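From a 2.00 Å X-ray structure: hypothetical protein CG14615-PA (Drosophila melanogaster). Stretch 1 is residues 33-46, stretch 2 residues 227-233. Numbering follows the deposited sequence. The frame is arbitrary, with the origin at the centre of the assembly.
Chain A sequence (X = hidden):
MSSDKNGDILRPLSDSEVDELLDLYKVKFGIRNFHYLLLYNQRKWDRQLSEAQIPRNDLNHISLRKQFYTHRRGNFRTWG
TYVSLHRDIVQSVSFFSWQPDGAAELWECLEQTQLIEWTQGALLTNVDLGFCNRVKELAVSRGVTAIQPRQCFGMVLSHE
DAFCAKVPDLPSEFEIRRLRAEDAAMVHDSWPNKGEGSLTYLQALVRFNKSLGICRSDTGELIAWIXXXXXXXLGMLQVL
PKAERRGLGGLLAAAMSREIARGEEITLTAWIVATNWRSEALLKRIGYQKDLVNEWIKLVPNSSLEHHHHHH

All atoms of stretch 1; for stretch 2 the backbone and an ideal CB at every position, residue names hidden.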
# COMPACT_ATOMS: atom_id res chain seq x y z
N ASN A 33 -1.06 -11.10 7.65
CA ASN A 33 -1.38 -11.24 6.23
C ASN A 33 -1.63 -9.88 5.54
O ASN A 33 -2.40 -9.05 6.02
CB ASN A 33 -2.59 -12.16 6.10
CG ASN A 33 -3.04 -12.31 4.68
OD1 ASN A 33 -3.85 -11.51 4.19
ND2 ASN A 33 -2.51 -13.32 4.00
N PHE A 34 -0.98 -9.67 4.40
CA PHE A 34 -1.10 -8.41 3.68
C PHE A 34 -2.47 -8.07 3.10
O PHE A 34 -2.80 -6.89 2.93
CB PHE A 34 -0.04 -8.34 2.59
CG PHE A 34 1.32 -7.97 3.11
CD1 PHE A 34 1.73 -6.64 3.15
CD2 PHE A 34 2.18 -8.95 3.61
CE1 PHE A 34 2.98 -6.28 3.67
CE2 PHE A 34 3.42 -8.61 4.14
CZ PHE A 34 3.83 -7.27 4.16
N HIS A 35 -3.27 -9.07 2.77
CA HIS A 35 -4.59 -8.78 2.25
C HIS A 35 -5.45 -8.36 3.41
O HIS A 35 -6.31 -7.48 3.28
CB HIS A 35 -5.16 -10.00 1.52
CG HIS A 35 -4.52 -10.22 0.18
ND1 HIS A 35 -4.83 -9.44 -0.91
CD2 HIS A 35 -3.49 -11.01 -0.19
CE1 HIS A 35 -4.00 -9.74 -1.90
NE2 HIS A 35 -3.18 -10.69 -1.49
N TYR A 36 -5.20 -8.95 4.57
CA TYR A 36 -5.94 -8.55 5.75
C TYR A 36 -5.57 -7.09 6.05
O TYR A 36 -6.44 -6.27 6.36
CB TYR A 36 -5.56 -9.42 6.96
CG TYR A 36 -5.86 -8.74 8.28
CD1 TYR A 36 -7.17 -8.66 8.75
CD2 TYR A 36 -4.85 -8.13 9.02
CE1 TYR A 36 -7.48 -8.00 9.93
CE2 TYR A 36 -5.14 -7.45 10.21
CZ TYR A 36 -6.46 -7.39 10.66
OH TYR A 36 -6.76 -6.75 11.84
N LEU A 37 -4.28 -6.77 5.96
CA LEU A 37 -3.80 -5.42 6.24
C LEU A 37 -4.43 -4.40 5.30
O LEU A 37 -4.84 -3.32 5.73
CB LEU A 37 -2.27 -5.37 6.17
CG LEU A 37 -1.67 -6.11 7.38
CD1 LEU A 37 -0.15 -6.23 7.28
CD2 LEU A 37 -2.08 -5.34 8.64
N LEU A 38 -4.52 -4.77 4.03
CA LEU A 38 -5.12 -3.92 3.01
C LEU A 38 -6.59 -3.67 3.37
O LEU A 38 -7.05 -2.53 3.36
CB LEU A 38 -4.99 -4.62 1.65
CG LEU A 38 -5.82 -4.25 0.42
CD1 LEU A 38 -6.24 -2.80 0.45
CD2 LEU A 38 -4.99 -4.55 -0.83
N LEU A 39 -7.30 -4.75 3.70
CA LEU A 39 -8.72 -4.66 4.07
C LEU A 39 -8.85 -3.86 5.36
O LEU A 39 -9.71 -2.97 5.48
CB LEU A 39 -9.31 -6.06 4.24
CG LEU A 39 -10.08 -6.69 3.07
CD1 LEU A 39 -9.38 -6.42 1.75
CD2 LEU A 39 -10.22 -8.20 3.30
N TYR A 40 -8.01 -4.19 6.33
CA TYR A 40 -8.01 -3.48 7.60
C TYR A 40 -7.78 -1.98 7.35
O TYR A 40 -8.50 -1.12 7.87
CB TYR A 40 -6.90 -4.03 8.49
CG TYR A 40 -6.59 -3.14 9.65
CD1 TYR A 40 -7.32 -3.23 10.83
CD2 TYR A 40 -5.59 -2.17 9.57
CE1 TYR A 40 -7.06 -2.38 11.91
CE2 TYR A 40 -5.33 -1.32 10.63
CZ TYR A 40 -6.06 -1.43 11.80
OH TYR A 40 -5.76 -0.61 12.87
N ASN A 41 -6.76 -1.68 6.55
CA ASN A 41 -6.44 -0.29 6.28
C ASN A 41 -7.58 0.48 5.61
O ASN A 41 -7.94 1.57 6.06
CB ASN A 41 -5.19 -0.20 5.41
CG ASN A 41 -4.81 1.23 5.11
OD1 ASN A 41 -4.26 1.93 5.95
ND2 ASN A 41 -5.13 1.68 3.90
N GLN A 42 -8.14 -0.09 4.54
CA GLN A 42 -9.21 0.59 3.82
C GLN A 42 -10.39 0.91 4.73
O GLN A 42 -10.87 2.04 4.75
CB GLN A 42 -9.69 -0.25 2.64
CG GLN A 42 -10.69 0.51 1.75
CD GLN A 42 -10.11 1.83 1.27
OE1 GLN A 42 -9.15 1.86 0.50
NE2 GLN A 42 -10.68 2.94 1.74
N ARG A 43 -10.85 -0.09 5.47
CA ARG A 43 -11.97 0.14 6.37
C ARG A 43 -11.62 1.17 7.44
O ARG A 43 -12.50 1.91 7.90
CB ARG A 43 -12.42 -1.18 7.00
CG ARG A 43 -13.05 -2.11 5.98
CD ARG A 43 -14.27 -1.46 5.31
NE ARG A 43 -15.44 -1.45 6.19
CZ ARG A 43 -16.45 -0.59 6.09
NH1 ARG A 43 -16.42 0.37 5.16
NH2 ARG A 43 -17.48 -0.68 6.91
N LYS A 44 -10.35 1.25 7.84
CA LYS A 44 -9.95 2.24 8.82
C LYS A 44 -10.19 3.62 8.22
O LYS A 44 -10.78 4.50 8.86
CB LYS A 44 -8.48 2.10 9.19
CG LYS A 44 -7.99 3.17 10.17
CD LYS A 44 -6.55 2.95 10.63
CE LYS A 44 -5.57 3.07 9.47
NZ LYS A 44 -4.17 2.96 9.95
N TRP A 45 -9.73 3.80 6.97
CA TRP A 45 -9.90 5.07 6.27
C TRP A 45 -11.38 5.37 6.05
O TRP A 45 -11.83 6.50 6.24
CB TRP A 45 -9.19 5.05 4.91
CG TRP A 45 -7.70 5.23 4.97
CD1 TRP A 45 -6.97 5.76 6.00
CD2 TRP A 45 -6.76 4.93 3.93
NE1 TRP A 45 -5.64 5.81 5.67
CE2 TRP A 45 -5.48 5.30 4.40
CE3 TRP A 45 -6.87 4.38 2.64
CZ2 TRP A 45 -4.32 5.14 3.63
CZ3 TRP A 45 -5.72 4.22 1.87
CH2 TRP A 45 -4.46 4.61 2.37
N ASP A 46 -12.14 4.35 5.63
CA ASP A 46 -13.57 4.50 5.38
C ASP A 46 -14.22 5.15 6.60
O ASP A 46 -14.98 6.11 6.48
CB ASP A 46 -14.24 3.14 5.12
CG ASP A 46 -13.94 2.57 3.72
OD1 ASP A 46 -13.39 3.30 2.87
OD2 ASP A 46 -14.27 1.39 3.48
N UNK A 227 6.21 7.97 5.67
CA UNK A 227 4.75 8.00 5.73
C UNK A 227 4.17 6.70 6.25
O UNK A 227 4.87 5.68 6.33
CB UNK A 227 4.17 8.30 4.35
N UNK A 228 2.89 6.73 6.61
CA UNK A 228 2.19 5.52 6.99
C UNK A 228 1.64 5.17 5.61
O UNK A 228 1.29 6.08 4.86
CB UNK A 228 1.14 5.69 8.09
N UNK A 229 1.56 3.90 5.24
CA UNK A 229 1.09 3.57 3.89
C UNK A 229 -0.31 2.99 3.79
O UNK A 229 -1.07 2.98 4.77
CB UNK A 229 2.06 2.57 3.26
N UNK A 230 -0.66 2.49 2.60
CA UNK A 230 -1.99 1.93 2.40
C UNK A 230 -2.18 0.53 2.98
O UNK A 230 -3.17 -0.15 2.68
CB UNK A 230 -2.30 1.90 0.90
N UNK A 231 -1.24 0.12 3.81
CA UNK A 231 -1.31 -1.17 4.50
C UNK A 231 -1.12 -0.86 5.99
O UNK A 231 -0.89 -1.76 6.80
CB UNK A 231 -0.26 -2.16 3.98
N UNK A 232 -1.24 0.43 6.32
CA UNK A 232 -1.09 0.94 7.69
C UNK A 232 0.30 0.72 8.22
O UNK A 232 0.55 0.86 9.43
CB UNK A 232 -2.10 0.28 8.63
N UNK A 233 1.22 0.38 7.32
CA UNK A 233 2.60 0.15 7.67
C UNK A 233 3.47 1.32 7.25
O UNK A 233 2.98 2.45 7.13
CB UNK A 233 3.10 -1.15 7.03

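Residues 34-46 form a helix, and the turn following the strand at 227-228 packs against it. At position 227 nothing of stretch 1 lies within 5.5 Å of the ideal CB, so the helix sets no preference; the residue is Phe227, which makes no contact here.

Position 228 has extended backbone angles and a CA-to-CB bond pointing toward the helix, yet the ideal CB is out of contact. A long side chain ending in an acceptor could reach the amine of Lys44. The residue is Gln228, with chi1 and chi2 both t; its side-chain amide ends near Lys44 NZ.

At position 229 CA-to-CB points away from the helix, so any preference must come from the turn itself, where a short side chain with an acceptor could bind free backbone amides. Asn229 does this: its OD1 accepts from the backbone N of 231 at 2.9 Å and of 233 at 2.7 Å, while its backbone O accepts from N of 232 at 3.0 Å.

Position 230 points sideways, its ideal CB 3.8 Å from Trp45 CH2 and 4.1 Å from Asn41 ND2. Small or polar residues would suit, as would any that can lead its end clear of the indole. Asp230 does the latter with chi1 p; its CA lies 3.6 Å from Trp45 CH2. Its backbone O receives a hydrogen bond from a water at 2.7 Å; that water also donates to Leu38 O at 3.1 Å and accepts from Asn41 ND2 at 2.7 Å.

At position 231 CA-to-CB points away, but the ideal CB lies 4.4 Å from Leu37 CB and 5.0 Å from Phe34 CD1. A large apolar side chain that bends back could use this surface; leucine, methionine or an aromatic residue are all plausible. Phe231, with chi1 m, brings its ring back to the helix: CE2 lies 3.7 Å from Leu38 CB, and CD2 lies 4.0 Å from Leu37 CB. The edge of Phe34 meets its face in an offset arrangement, with planes at 68°.

Position 232 has positive phi (64°), which favours glycine or asparagine, but its CB points toward Asn41 OD1 (3.8 Å) and Lys44 NZ (3.6 Å). A small residue able both to donate and to accept fits this polar site. The hydroxyl of Ser232 does both: OG donates to Asn41 OD1 at 2.8 Å and accepts from Lys44 NZ at 2.9 Å.

Position 233 meets nothing of the helix, and several residues could serve; it is Gly233.

Stretch 2 (227-233) FQNDFSG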
# COMPACT_ATOMS: atom_id res chain seq x y z
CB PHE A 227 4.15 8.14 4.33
CG PHE A 227 4.16 9.53 3.78
CD1 PHE A 227 5.31 10.05 3.19
CD2 PHE A 227 3.00 10.29 3.81
CE1 PHE A 227 5.29 11.32 2.61
CE2 PHE A 227 2.96 11.57 3.24
CZ PHE A 227 4.11 12.08 2.64
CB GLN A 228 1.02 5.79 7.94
CG GLN A 228 0.32 4.50 8.38
CD GLN A 228 -0.65 4.71 9.52
OE1 GLN A 228 -0.99 3.77 10.24
NE2 GLN A 228 -1.12 5.94 9.68
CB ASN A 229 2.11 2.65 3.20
CG ASN A 229 2.12 1.25 3.78
OD1 ASN A 229 1.40 0.94 4.73
ND2 ASN A 229 2.93 0.38 3.18
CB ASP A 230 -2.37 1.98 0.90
CG ASP A 230 -1.25 1.51 -0.03
OD1 ASP A 230 -0.11 1.27 0.44
OD2 ASP A 230 -1.52 1.38 -1.24
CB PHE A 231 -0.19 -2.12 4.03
CG PHE A 231 -0.44 -2.73 2.68
CD1 PHE A 231 -0.04 -2.07 1.52
CD2 PHE A 231 -1.09 -3.97 2.57
CE1 PHE A 231 -0.28 -2.63 0.25
CE2 PHE A 231 -1.34 -4.54 1.32
CZ PHE A 231 -0.94 -3.87 0.15
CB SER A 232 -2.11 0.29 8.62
OG SER A 232 -3.42 0.69 8.28
O HOH W 1 -5.79 -0.07 2.02
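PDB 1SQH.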